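Local structure of protein of unknown function VPA0982 (Vibrio parahaemolyticus, 2QIP) at residues I12-D17 with V49-Y54; Q37-A42 with R71-E76; M78-I83 with G92-G97; R111-S116 with T137-P142. The protein is of unknown function but carries a NYN domain of the PIN-like nuclease clan, and so probably cleaves RNA. One frame throughout, in Å; residues are numbered along the deposited sequence.

Contact 1. Residues I12-D17 with V49-Y54; sequences IAILVD and VSAKAY
Leu-15 and Tyr-54 meet on one face of the parallel pair that strand 12-17 and segment 49-54 form in the central sheet of this PIN-like alpha/beta fold. Their side chains cross obliquely: CD2 of Leu-15 comes to 3.8 Å from CE2 of Tyr-54 and also touches its OH. CG of Tyr-54 sits beside its backbone N, anti to the carbonyl carbon (chi1 -65°). The carbonyl O of Val-16 lies in the ring plane at its edge, 3.4 Å from CD2 of Tyr-54. The same oxygen accepts the 2.8 Å hydrogen bond from Tyr-54 N. The phenol oxygen is hydrogen-bonded to Asp-101 of helix 95-105, which packs on this face.

On the other face the pairs are slimmer. Ile-14 lies beside Ala-51, CB to CB 4.2 Å, and Val-16 beside Ala-53; Trp-39 touches Ala-51 here, and Phe-75 touches both alanines. Strands 12-17 and 50-54 run only 2° from parallel, and Ile-14 and Val-16 each donate to and accept from segment 49-54. Ile-14 O carries a second load: a water donates to it at 2.9 Å and also lies 2.7 Å from OG of Ser-50.

Contact 2. Residues Q37-A42 with R71-E76; sequences QFWYVA and RGVGFE
Trp-39 of helix 35-42 lays its indole against the end of helix 61-73, meeting Val-73, Gly-74 and Phe-75 in turn, and buries far more surface here than any other residue of the two segments. CG of Trp-39 stands anti to its backbone N (chi1 -176°). Over one face of the indole lies the carbonyl O of Val-73, 3.4 Å above the plane and over its centre, while CA of Gly-74 makes a CH-pi contact 4.0 Å from the centroid of the six-membered ring of Trp-39. Gly-74 leaves the helix with positive phi (137°), and its backbone, without a side chain, lies directly on the ring.

CG1 of Val-73 packs at the root of the tryptophan side chain, only 3.4 Å from CB of Trp-39. At the edge of the indole, Phe-75 receives that edge on its face in a T-shaped pair, with centroids 5.1 Å apart and planes at 82°. CE3 of Trp-39 stands over the rim of that face. Phe-38 completes the cluster, with its CE2 4.0 Å from CZ of Phe-75.

No hydrogen bond links the two segments. The junction therefore depends on shape and dispersion, together with the weak electrostatics of an edge-to-face pair and a CH-pi contact, and on a backbone slim enough to admit the indole.

Contact 3. Residues M78-I83 with G92-G97; sequences MLKPYI and GDWDVG. With EDO (1,2-ethanediol), chain B; EDO (1,2-ethanediol), chain F.
An Asx turn at the start of helix 95-105 faces the chain leaving edge strand 76-79, with Trp-94 and Lys-80 doing most of the touching. In the turn, OD1 of Asp-93 accepts from the backbone N of Asp-95 at 2.9 Å, while Trp-94 occupies the N-cap position. The indole of Trp-94 lies against the backbone of segment 78-83: its CZ2 comes to 3.4 Å from CA of Lys-80, and CG of Lys-80 stands over the rim of one face. CD of Pro-81 touches CH2 of Trp-94 lightly, at 4.2 Å, and the two side chains cross at about a right angle. The indole N-H is taken up by the carbonyl of Ala-55.

Lys-80 starts with CG anti to the backbone N (chi1 -168°) and stays extended beyond it, and its NZ reaches the carbonyl O of Asp-93 at 2.7 Å. The ammonium stands above that carbonyl plane, 44° out of it. It also bonds the carbonyl of Lys-91 and forms a salt bridge with Asp-120 of the second subunit. An ethanediol, probably from the crystallisation liquor, bridges the loop after the strand: its O2 donates to O of Pro-81 and its O1 accepts from N of Ile-83, 2.9 Å away.

The contact thus joins the sheet edge to the loop and N-cap residue leading into helix 95-105, with Tyr-54 of strand 46-55 edge-to-face with Trp-94 and Leu-123 of the second subunit packed on the same indole.

Contact 4. Residues R111-S116 with T137-P142; sequences RVILVS and TVYGVP
Strands 111-115 and 137-140 run parallel, 16° apart and 4.7 Å at closest approach, as the two strands of a beta-alpha-beta unit whose crossover is helix 122-132. The hydrogen bonds pass back and forth between them: Thr-137 N to Val-112 O, Leu-114 N to Thr-137 O, Tyr-139 N to Leu-114 O, and a weak last one from Ser-116 N to Tyr-139 O.

On one face CG2 of Ile-113 lies against the CD2-CE2 side of the Tyr-139 ring, 3.7 Å from CE2, and CG1 of Val-115 packs 4.0 Å from CB of the same tyrosine. Phe-38 meets that ring edge-to-face from helix 35-42. On the other face, CG1 of Val-138 comes to 3.4 Å from O of Ser-116.

At the start of the pair the Arg-111 chain bends at chi3 (-65°), which sets the position of NE. NH1 of Arg-111 donates to OG1 of Thr-137 at 2.8 Å. The bond is bent, with 138° at the hydrogen, and OG1 lies tilted from the guanidinium plane. NE forms a salt bridge with Glu-10. The arginine thus ties two neighbours, Glu-10 by charge and Thr-137 by a neutral hydroxyl, and its positive charge is probably balanced chiefly by the glutamate.

In the fold
Contacts 1 and 4 are two parts of one parallel sheet, their centres 10 Å apart, joined where strands 10-17 and 111-115 pair: Ala-13 O lies 2.7 Å from Ile-113 N. Contact 2 lies over one face of that sheet, where Phe-38 reaches contact 4, its CZ 3.5 Å from CG2 of Val-115, and Trp-39 rests on Ala-51 of contact 1. On the far side of contact 1 from contact 4, strand 76-79 of contact 3 pairs with strand 46-55, Ala-53 O being 2.8 Å from Met-78 N. Asp-17 of contact 1 is hydrogen-bonded to Ser-116 of contact 4. Asp-17, Asp-95 of contact 3 and nearby Asp-118 may correspond to the acidic metal site of PIN-like nucleases, though no metal is modelled here.

Contact 1. Residues I12-D17 with V49-Y54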
loop_
_atom_site.group_PDB
_atom_site.type_symbol
_atom_site.label_atom_id
_atom_site.label_comp_id
_atom_site.label_asym_id
_atom_site.label_seq_id
_atom_site.Cartn_x
_atom_site.Cartn_y
_atom_site.Cartn_z
ATOM N N ILE A 12 -7.737 19.950 5.671
ATOM C CA ILE A 12 -7.610 18.538 6.010
ATOM C C ILE A 12 -8.064 17.632 4.872
ATOM O O ILE A 12 -8.917 17.990 4.049
ATOM C CB ILE A 12 -8.381 18.163 7.298
ATOM C CG1 ILE A 12 -9.898 18.284 7.111
ATOM C CG2 ILE A 12 -7.869 19.003 8.468
ATOM C CD1 ILE A 12 -10.705 17.772 8.311
ATOM N N ALA A 13 -7.453 16.450 4.836
ATOM C CA ALA A 13 -7.954 15.337 4.029
ATOM C C ALA A 13 -8.270 14.209 4.978
ATOM O O ALA A 13 -7.468 13.933 5.866
ATOM C CB ALA A 13 -6.899 14.871 3.050
ATOM N N ILE A 14 -9.404 13.544 4.762
ATOM C CA ILE A 14 -9.775 12.407 5.605
ATOM C C ILE A 14 -9.774 11.155 4.730
ATOM O O ILE A 14 -10.314 11.181 3.624
ATOM C CB ILE A 14 -11.180 12.601 6.228
ATOM C CG1 ILE A 14 -11.240 13.867 7.087
ATOM C CG2 ILE A 14 -11.547 11.357 7.068
ATOM C CD1 ILE A 14 -12.636 14.260 7.501
ATOM N N LEU A 15 -9.162 10.079 5.235
ATOM C CA LEU A 15 -9.202 8.769 4.570
ATOM C C LEU A 15 -9.630 7.748 5.612
ATOM O O LEU A 15 -8.942 7.582 6.629
ATOM C CB LEU A 15 -7.840 8.364 4.008
ATOM C CG LEU A 15 -7.303 9.220 2.850
ATOM C CD1 LEU A 15 -6.518 10.445 3.358
ATOM C CD2 LEU A 15 -6.430 8.347 1.952
ATOM N N VAL A 16 -10.770 7.100 5.368
ATOM C CA VAL A 16 -11.281 6.070 6.283
ATOM C C VAL A 16 -11.125 4.666 5.720
ATOM O O VAL A 16 -11.618 4.367 4.641
ATOM C CB VAL A 16 -12.769 6.301 6.637
ATOM C CG1 VAL A 16 -13.201 5.293 7.701
ATOM C CG2 VAL A 16 -12.994 7.726 7.143
ATOM N N ASP A 17 -10.444 3.820 6.486
ATOM C CA ASP A 17 -10.291 2.409 6.147
ATOM C C ASP A 17 -11.546 1.738 6.743
ATOM O O ASP A 17 -11.528 1.280 7.904
ATOM C CB ASP A 17 -8.994 1.948 6.821
ATOM C CG ASP A 17 -8.589 0.524 6.507
ATOM O OD1 ASP A 17 -9.305 -0.230 5.825
ATOM O OD2 ASP A 17 -7.488 0.161 6.990
ATOM N N VAL A 49 -10.736 19.486 2.373
ATOM C CA VAL A 49 -10.319 19.464 0.972
ATOM C C VAL A 49 -10.749 18.169 0.300
ATOM O O VAL A 49 -11.087 18.148 -0.875
ATOM C CB VAL A 49 -8.798 19.686 0.872
ATOM C CG1 VAL A 49 -8.294 19.487 -0.561
ATOM C CG2 VAL A 49 -8.428 21.079 1.409
ATOM N N SER A 50 -10.713 17.081 1.059
ATOM C CA SER A 50 -11.029 15.764 0.533
ATOM C C SER A 50 -11.471 14.890 1.683
ATOM O O SER A 50 -10.918 14.992 2.787
ATOM C CB SER A 50 -9.777 15.155 -0.126
ATOM O OG SER A 50 -10.022 13.854 -0.629
ATOM N N ALA A 51 -12.459 14.035 1.433
ATOM C CA ALA A 51 -12.898 13.078 2.439
ATOM C C ALA A 51 -13.373 11.833 1.726
ATOM O O ALA A 51 -14.378 11.856 0.995
ATOM C CB ALA A 51 -13.991 13.657 3.329
ATOM N N LYS A 52 -12.640 10.744 1.933
ATOM C CA LYS A 52 -12.918 9.499 1.233
ATOM C C LYS A 52 -13.030 8.344 2.208
ATOM O O LYS A 52 -12.255 8.247 3.162
ATOM C CB LYS A 52 -11.827 9.238 0.180
ATOM C CG LYS A 52 -11.984 10.126 -1.025
ATOM C CD LYS A 52 -10.920 9.919 -2.083
ATOM C CE LYS A 52 -11.233 10.866 -3.255
ATOM N NZ LYS A 52 -10.191 10.854 -4.333
ATOM N N ALA A 53 -14.021 7.488 1.966
ATOM C CA ALA A 53 -14.274 6.299 2.769
ATOM C C ALA A 53 -14.051 5.100 1.868
ATOM O O ALA A 53 -14.744 4.941 0.857
ATOM C CB ALA A 53 -15.713 6.307 3.326
ATOM N N TYR A 54 -13.068 4.271 2.219
ATOM C CA TYR A 54 -12.629 3.164 1.366
ATOM C C TYR A 54 -13.331 1.897 1.826
ATOM O O TYR A 54 -13.040 1.353 2.907
ATOM C CB TYR A 54 -11.100 3.033 1.476
ATOM C CG TYR A 54 -10.424 4.259 0.906
ATOM C CD1 TYR A 54 -9.982 4.266 -0.408
ATOM C CD2 TYR A 54 -10.257 5.421 1.668
ATOM C CE1 TYR A 54 -9.387 5.387 -0.971
ATOM C CE2 TYR A 54 -9.663 6.567 1.108
ATOM C CZ TYR A 54 -9.212 6.531 -0.210
ATOM O OH TYR A 54 -8.632 7.662 -0.791
HETATM O O HOH W 1 -9.035 12.233 1.256
HETATM O O HOH W 2 -11.418 -0.614 4.025
#

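Contact 2. Residues Q37-A42 with R71-E76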
loop_
_atom_site.group_PDB
_atom_site.type_symbol
_atom_site.label_atom_id
_atom_site.label_comp_id
_atom_site.label_asym_id
_atom_site.label_seq_id
_atom_site.Cartn_x
_atom_site.Cartn_y
_atom_site.Cartn_z
ATOM N N GLN A 37 -20.854 11.437 14.190
ATOM C CA GLN A 37 -20.092 12.027 15.296
ATOM C C GLN A 37 -18.654 12.277 14.859
ATOM O O GLN A 37 -18.088 13.325 15.155
ATOM C CB GLN A 37 -20.112 11.103 16.531
ATOM C CG GLN A 37 -19.632 11.776 17.828
ATOM C CD GLN A 37 -20.593 12.867 18.287
ATOM O OE1 GLN A 37 -21.730 12.963 17.796
ATOM N NE2 GLN A 37 -20.159 13.678 19.244
ATOM N N PHE A 38 -18.063 11.286 14.191
ATOM C CA PHE A 38 -16.708 11.467 13.694
ATOM C C PHE A 38 -16.620 12.686 12.763
ATOM O O PHE A 38 -15.727 13.514 12.919
ATOM C CB PHE A 38 -16.188 10.207 12.984
ATOM C CG PHE A 38 -14.929 10.468 12.202
ATOM C CD1 PHE A 38 -13.707 10.571 12.860
ATOM C CD2 PHE A 38 -14.982 10.647 10.831
ATOM C CE1 PHE A 38 -12.546 10.854 12.163
ATOM C CE2 PHE A 38 -13.819 10.952 10.116
ATOM C CZ PHE A 38 -12.604 11.057 10.789
ATOM N N TRP A 39 -17.510 12.780 11.766
ATOM C CA TRP A 39 -17.449 13.933 10.838
ATOM C C TRP A 39 -17.580 15.236 11.605
ATOM O O TRP A 39 -16.816 16.200 11.396
ATOM C CB TRP A 39 -18.563 13.834 9.788
ATOM C CG TRP A 39 -18.489 14.909 8.772
ATOM C CD1 TRP A 39 -18.975 16.186 8.885
ATOM C CD2 TRP A 39 -17.878 14.826 7.480
ATOM N NE1 TRP A 39 -18.693 16.901 7.748
ATOM C CE2 TRP A 39 -18.027 16.088 6.866
ATOM C CE3 TRP A 39 -17.225 13.803 6.778
ATOM C CZ2 TRP A 39 -17.539 16.353 5.584
ATOM C CZ3 TRP A 39 -16.744 14.072 5.505
ATOM C CH2 TRP A 39 -16.906 15.336 4.923
ATOM N N TYR A 40 -18.573 15.272 12.492
ATOM C CA TYR A 40 -18.819 16.460 13.289
ATOM C C TYR A 40 -17.558 16.935 14.027
ATOM O O TYR A 40 -17.196 18.105 13.952
ATOM C CB TYR A 40 -19.963 16.159 14.273
ATOM C CG TYR A 40 -20.056 17.045 15.505
ATOM C CD1 TYR A 40 -20.109 18.438 15.413
ATOM C CD2 TYR A 40 -20.130 16.460 16.770
ATOM C CE1 TYR A 40 -20.199 19.231 16.560
ATOM C CE2 TYR A 40 -20.243 17.236 17.910
ATOM C CZ TYR A 40 -20.253 18.614 17.799
ATOM O OH TYR A 40 -20.366 19.376 18.937
ATOM N N VAL A 41 -16.907 16.031 14.747
ATOM C CA VAL A 41 -15.756 16.401 15.543
ATOM C C VAL A 41 -14.537 16.705 14.671
ATOM O O VAL A 41 -13.880 17.756 14.848
ATOM C CB VAL A 41 -15.440 15.318 16.580
ATOM C CG1 VAL A 41 -14.184 15.677 17.332
ATOM C CG2 VAL A 41 -16.605 15.189 17.540
ATOM N N ALA A 42 -14.231 15.812 13.726
ATOM C CA ALA A 42 -12.985 15.930 12.977
ATOM C C ALA A 42 -12.942 17.172 12.099
ATOM O O ALA A 42 -11.868 17.709 11.825
ATOM C CB ALA A 42 -12.746 14.704 12.152
ATOM N N ARG A 71 -22.197 8.752 2.089
ATOM C CA ARG A 71 -22.169 9.847 1.129
ATOM C C ARG A 71 -22.895 11.064 1.693
ATOM O O ARG A 71 -22.431 12.193 1.536
ATOM C CB ARG A 71 -22.766 9.420 -0.217
ATOM C CG ARG A 71 -22.003 8.306 -0.920
ATOM C CD ARG A 71 -22.569 7.976 -2.312
ATOM N NE ARG A 71 -21.930 6.754 -2.766
ATOM C CZ ARG A 71 -22.478 5.550 -2.667
ATOM N NH1 ARG A 71 -23.727 5.409 -2.217
ATOM N NH2 ARG A 71 -21.790 4.485 -3.036
ATOM N N GLY A 72 -24.007 10.809 2.384
ATOM C CA GLY A 72 -24.781 11.860 3.052
ATOM C C GLY A 72 -24.021 12.609 4.132
ATOM O O GLY A 72 -24.210 13.811 4.321
ATOM N N VAL A 73 -23.177 11.888 4.859
ATOM C CA VAL A 73 -22.324 12.494 5.886
ATOM C C VAL A 73 -21.339 13.465 5.246
ATOM O O VAL A 73 -20.982 14.498 5.840
ATOM C CB VAL A 73 -21.570 11.401 6.674
ATOM C CG1 VAL A 73 -20.533 12.033 7.614
ATOM C CG2 VAL A 73 -22.567 10.562 7.487
ATOM N N GLY A 74 -20.891 13.128 4.039
ATOM C CA GLY A 74 -19.971 13.983 3.303
ATOM C C GLY A 74 -18.828 13.260 2.612
ATOM O O GLY A 74 -18.026 13.894 1.934
ATOM N N PHE A 75 -18.744 11.937 2.784
ATOM C CA PHE A 75 -17.653 11.185 2.155
ATOM C C PHE A 75 -17.887 10.903 0.673
ATOM O O PHE A 75 -19.020 10.609 0.265
ATOM C CB PHE A 75 -17.459 9.840 2.849
ATOM C CG PHE A 75 -17.007 9.959 4.263
ATOM C CD1 PHE A 75 -15.661 10.177 4.556
ATOM C CD2 PHE A 75 -17.915 9.843 5.314
ATOM C CE1 PHE A 75 -15.229 10.285 5.867
ATOM C CE2 PHE A 75 -17.480 9.946 6.646
ATOM C CZ PHE A 75 -16.131 10.179 6.909
ATOM N N GLU A 76 -16.820 10.922 -0.126
ATOM C CA GLU A 76 -16.837 10.187 -1.395
ATOM C C GLU A 76 -16.547 8.729 -1.024
ATOM O O GLU A 76 -15.540 8.444 -0.373
ATOM C CB GLU A 76 -15.794 10.703 -2.392
ATOM C CG GLU A 76 -15.800 9.839 -3.662
ATOM C CD GLU A 76 -14.921 10.313 -4.815
ATOM O OE1 GLU A 76 -14.287 11.386 -4.721
ATOM O OE2 GLU A 76 -14.881 9.585 -5.847
#

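Contact 3. Residues M78-I83 with G92-G97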
loop_
_atom_site.group_PDB
_atom_site.type_symbol
_atom_site.label_atom_id
_atom_site.label_comp_id
_atom_site.label_asym_id
_atom_site.label_seq_id
_atom_site.Cartn_x
_atom_site.Cartn_y
_atom_site.Cartn_z
HETATM N N MSE A 78 -15.337 5.204 -1.843
HETATM C CA MSE A 78 -14.457 4.554 -2.800
HETATM C C MSE A 78 -14.653 3.057 -2.654
HETATM O O MSE A 78 -14.236 2.474 -1.660
HETATM C CB MSE A 78 -12.991 4.920 -2.504
HETATM C CG MSE A 78 -12.737 6.423 -2.404
HETATM SE SE MSE A 78 -12.995 7.310 -4.104
HETATM C CE MSE A 78 -11.449 6.525 -4.987
ATOM N N LEU A 79 -15.299 2.427 -3.637
ATOM C CA LEU A 79 -15.526 0.976 -3.575
ATOM C C LEU A 79 -14.367 0.255 -4.255
ATOM O O LEU A 79 -13.906 0.671 -5.326
ATOM C CB LEU A 79 -16.843 0.628 -4.265
ATOM C CG LEU A 79 -18.053 1.321 -3.627
ATOM C CD1 LEU A 79 -19.403 1.108 -4.412
ATOM C CD2 LEU A 79 -18.207 0.898 -2.149
ATOM N N LYS A 80 -13.888 -0.818 -3.629
ATOM C CA LYS A 80 -12.713 -1.490 -4.151
ATOM C C LYS A 80 -12.995 -2.122 -5.518
ATOM O O LYS A 80 -13.999 -2.828 -5.677
ATOM C CB LYS A 80 -12.190 -2.532 -3.166
ATOM C CG LYS A 80 -10.814 -3.006 -3.570
ATOM C CD LYS A 80 -10.178 -3.891 -2.548
ATOM C CE LYS A 80 -8.746 -4.205 -2.976
ATOM N NZ LYS A 80 -8.171 -5.252 -2.116
ATOM N N PRO A 81 -12.130 -1.852 -6.514
ATOM C CA PRO A 81 -12.310 -2.552 -7.786
ATOM C C PRO A 81 -12.162 -4.054 -7.613
ATOM O O PRO A 81 -11.375 -4.514 -6.792
ATOM C CB PRO A 81 -11.149 -2.034 -8.647
ATOM C CG PRO A 81 -10.674 -0.767 -7.964
ATOM C CD PRO A 81 -10.986 -0.915 -6.532
ATOM N N TYR A 82 -12.907 -4.800 -8.421
ATOM C CA TYR A 82 -12.705 -6.238 -8.547
ATOM C C TYR A 82 -11.228 -6.582 -8.786
ATOM O O TYR A 82 -10.562 -6.008 -9.656
ATOM C CB TYR A 82 -13.530 -6.763 -9.724
ATOM C CG TYR A 82 -13.176 -8.187 -10.093
ATOM C CD1 TYR A 82 -13.516 -9.244 -9.251
ATOM C CD2 TYR A 82 -12.491 -8.473 -11.286
ATOM C CE1 TYR A 82 -13.180 -10.565 -9.575
ATOM C CE2 TYR A 82 -12.157 -9.793 -11.625
ATOM C CZ TYR A 82 -12.505 -10.825 -10.753
ATOM O OH TYR A 82 -12.200 -12.137 -11.074
ATOM N N ILE A 83 -10.739 -7.561 -8.040
ATOM C CA ILE A 83 -9.375 -8.044 -8.248
ATOM C C ILE A 83 -9.417 -9.557 -8.189
ATOM O O ILE A 83 -9.744 -10.127 -7.155
ATOM C CB ILE A 83 -8.374 -7.476 -7.193
ATOM C CG1 ILE A 83 -8.222 -5.947 -7.357
ATOM C CG2 ILE A 83 -7.008 -8.169 -7.338
ATOM C CD1 ILE A 83 -7.398 -5.250 -6.306
ATOM N N GLY A 92 -9.993 -8.196 0.883
ATOM C CA GLY A 92 -10.537 -6.939 1.373
ATOM C C GLY A 92 -9.596 -5.764 1.579
ATOM O O GLY A 92 -10.052 -4.698 2.030
ATOM N N ASP A 93 -8.303 -5.907 1.275
ATOM C CA ASP A 93 -7.400 -4.823 1.703
ATOM C C ASP A 93 -7.149 -3.590 0.812
ATOM O O ASP A 93 -6.777 -3.667 -0.363
ATOM C CB ASP A 93 -6.412 -5.212 2.833
ATOM C CG ASP A 93 -4.964 -4.877 2.570
ATOM O OD1 ASP A 93 -4.612 -3.947 1.826
ATOM O OD2 ASP A 93 -4.138 -5.582 3.200
ATOM N N TRP A 94 -7.385 -2.443 1.420
ATOM C CA TRP A 94 -7.314 -1.159 0.733
ATOM C C TRP A 94 -5.972 -0.443 0.956
ATOM O O TRP A 94 -5.845 0.739 0.657
ATOM C CB TRP A 94 -8.452 -0.255 1.216
ATOM C CG TRP A 94 -9.607 -0.057 0.277
ATOM C CD1 TRP A 94 -10.918 -0.426 0.491
ATOM C CD2 TRP A 94 -9.580 0.616 -0.984
ATOM N NE1 TRP A 94 -11.690 -0.046 -0.575
ATOM C CE2 TRP A 94 -10.903 0.609 -1.492
ATOM C CE3 TRP A 94 -8.564 1.229 -1.744
ATOM C CZ2 TRP A 94 -11.235 1.216 -2.710
ATOM C CZ3 TRP A 94 -8.893 1.820 -2.954
ATOM C CH2 TRP A 94 -10.221 1.800 -3.435
ATOM N N ASP A 95 -4.963 -1.134 1.474
ATOM C CA ASP A 95 -3.717 -0.441 1.800
ATOM C C ASP A 95 -3.051 0.225 0.602
ATOM O O ASP A 95 -2.532 1.334 0.724
ATOM C CB ASP A 95 -2.722 -1.351 2.526
ATOM C CG ASP A 95 -3.207 -1.770 3.918
ATOM O OD1 ASP A 95 -4.376 -1.504 4.280
ATOM O OD2 ASP A 95 -2.381 -2.371 4.659
ATOM N N VAL A 96 -2.997 -0.471 -0.534
ATOM C CA VAL A 96 -2.369 0.124 -1.715
ATOM C C VAL A 96 -3.127 1.403 -2.123
ATOM O O VAL A 96 -2.521 2.453 -2.334
ATOM C CB VAL A 96 -2.252 -0.869 -2.917
ATOM C CG1 VAL A 96 -1.813 -0.120 -4.185
ATOM C CG2 VAL A 96 -1.250 -2.002 -2.579
ATOM N N GLY A 97 -4.456 1.334 -2.209
ATOM C CA GLY A 97 -5.188 2.492 -2.706
ATOM C C GLY A 97 -5.193 3.675 -1.741
ATOM O O GLY A 97 -5.115 4.835 -2.161
HETATM C C1 EDO B . -12.673 -8.219 -4.648
HETATM O O1 EDO B . -12.669 -8.544 -6.052
HETATM C C2 EDO B . -12.477 -6.723 -4.467
HETATM O O2 EDO B . -11.177 -6.447 -4.978
HETATM C C1 EDO F . -11.295 -14.826 -8.506
HETATM O O1 EDO F . -10.823 -14.236 -7.297
HETATM C C2 EDO F . -12.758 -14.450 -8.655
HETATM O O2 EDO F . -13.029 -14.189 -10.034
#

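Contact 4. Residues R111-S116 with T137-P142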
loop_
_atom_site.group_PDB
_atom_site.type_symbol
_atom_site.label_atom_id
_atom_site.label_comp_id
_atom_site.label_asym_id
_atom_site.label_seq_id
_atom_site.Cartn_x
_atom_site.Cartn_y
_atom_site.Cartn_z
ATOM N N ARG A 111 -3.057 18.789 6.995
ATOM C CA ARG A 111 -3.116 17.618 7.855
ATOM C C ARG A 111 -3.915 16.529 7.150
ATOM O O ARG A 111 -4.972 16.794 6.557
ATOM C CB ARG A 111 -3.812 17.983 9.174
ATOM C CG ARG A 111 -3.906 16.812 10.173
ATOM C CD ARG A 111 -4.637 17.206 11.424
ATOM N NE ARG A 111 -3.890 18.228 12.142
ATOM C CZ ARG A 111 -2.967 18.002 13.083
ATOM N NH1 ARG A 111 -2.655 16.768 13.478
ATOM N NH2 ARG A 111 -2.331 19.048 13.635
ATOM N N VAL A 112 -3.360 15.319 7.192
ATOM C CA VAL A 112 -4.058 14.109 6.726
ATOM C C VAL A 112 -4.610 13.408 7.962
ATOM O O VAL A 112 -3.863 13.168 8.944
ATOM C CB VAL A 112 -3.086 13.169 5.954
ATOM C CG1 VAL A 112 -3.785 11.855 5.578
ATOM C CG2 VAL A 112 -2.540 13.867 4.708
ATOM N N ILE A 113 -5.906 13.082 7.919
ATOM C CA ILE A 113 -6.527 12.311 8.999
ATOM C C ILE A 113 -6.804 10.904 8.481
ATOM O O ILE A 113 -7.579 10.734 7.539
ATOM C CB ILE A 113 -7.816 12.984 9.495
ATOM C CG1 ILE A 113 -7.522 14.421 9.988
ATOM C CG2 ILE A 113 -8.504 12.123 10.561
ATOM C CD1 ILE A 113 -8.754 15.201 10.431
ATOM N N LEU A 114 -6.114 9.923 9.063
ATOM C CA LEU A 114 -6.210 8.518 8.661
ATOM C C LEU A 114 -6.975 7.770 9.732
ATOM O O LEU A 114 -6.578 7.786 10.895
ATOM C CB LEU A 114 -4.810 7.912 8.512
ATOM C CG LEU A 114 -4.758 6.421 8.201
ATOM C CD1 LEU A 114 -5.377 6.075 6.854
ATOM C CD2 LEU A 114 -3.298 5.980 8.273
ATOM N N VAL A 115 -8.092 7.162 9.338
ATOM C CA VAL A 115 -8.909 6.405 10.283
ATOM C C VAL A 115 -8.647 4.926 10.015
ATOM O O VAL A 115 -9.238 4.325 9.118
ATOM C CB VAL A 115 -10.412 6.769 10.157
ATOM C CG1 VAL A 115 -11.211 6.130 11.286
ATOM C CG2 VAL A 115 -10.591 8.277 10.230
ATOM N N SER A 116 -7.689 4.387 10.763
ATOM C CA SER A 116 -7.276 2.993 10.649
ATOM C C SER A 116 -6.332 2.705 11.792
ATOM O O SER A 116 -5.560 3.596 12.191
ATOM C CB SER A 116 -6.511 2.747 9.343
ATOM O OG SER A 116 -6.124 1.377 9.242
ATOM N N THR A 137 -2.952 12.957 11.733
ATOM C CA THR A 137 -3.708 12.430 12.880
ATOM C C THR A 137 -4.224 11.045 12.521
ATOM O O THR A 137 -4.753 10.850 11.421
ATOM C CB THR A 137 -4.916 13.325 13.220
ATOM O OG1 THR A 137 -4.454 14.631 13.586
ATOM C CG2 THR A 137 -5.790 12.726 14.346
ATOM N N VAL A 138 -4.081 10.099 13.451
ATOM C CA VAL A 138 -4.644 8.760 13.319
ATOM C C VAL A 138 -5.781 8.609 14.300
ATOM O O VAL A 138 -5.620 8.973 15.467
ATOM C CB VAL A 138 -3.568 7.674 13.564
ATOM C CG1 VAL A 138 -4.194 6.275 13.701
ATOM C CG2 VAL A 138 -2.533 7.690 12.431
ATOM N N TYR A 139 -6.918 8.099 13.815
ATOM C CA TYR A 139 -8.004 7.637 14.686
ATOM C C TYR A 139 -7.984 6.120 14.616
ATOM O O TYR A 139 -8.000 5.560 13.509
ATOM C CB TYR A 139 -9.372 8.113 14.180
ATOM C CG TYR A 139 -9.712 9.551 14.467
ATOM C CD1 TYR A 139 -10.783 9.875 15.320
ATOM C CD2 TYR A 139 -9.010 10.601 13.860
ATOM C CE1 TYR A 139 -11.137 11.193 15.571
ATOM C CE2 TYR A 139 -9.349 11.917 14.116
ATOM C CZ TYR A 139 -10.407 12.215 14.985
ATOM O OH TYR A 139 -10.735 13.529 15.237
ATOM N N GLY A 140 -7.972 5.466 15.778
ATOM C CA GLY A 140 -7.947 4.009 15.806
ATOM C C GLY A 140 -8.483 3.481 17.119
ATOM O O GLY A 140 -8.449 4.187 18.123
ATOM N N VAL A 141 -8.978 2.239 17.108
ATOM C CA VAL A 141 -9.408 1.564 18.339
ATOM C C VAL A 141 -8.121 1.234 19.119
ATOM O O VAL A 141 -7.308 0.456 18.631
ATOM C CB VAL A 141 -10.172 0.284 17.999
ATOM C CG1 VAL A 141 -10.435 -0.527 19.261
ATOM C CG2 VAL A 141 -11.477 0.644 17.311
ATOM N N PRO A 142 -7.909 1.865 20.298
ATOM C CA PRO A 142 -6.581 1.726 20.936
ATOM C C PRO A 142 -6.099 0.294 21.142
ATOM O O PRO A 142 -4.935 0.002 20.837
ATOM C CB PRO A 142 -6.744 2.459 22.265
ATOM C CG PRO A 142 -7.790 3.466 21.989
ATOM C CD PRO A 142 -8.786 2.764 21.072
#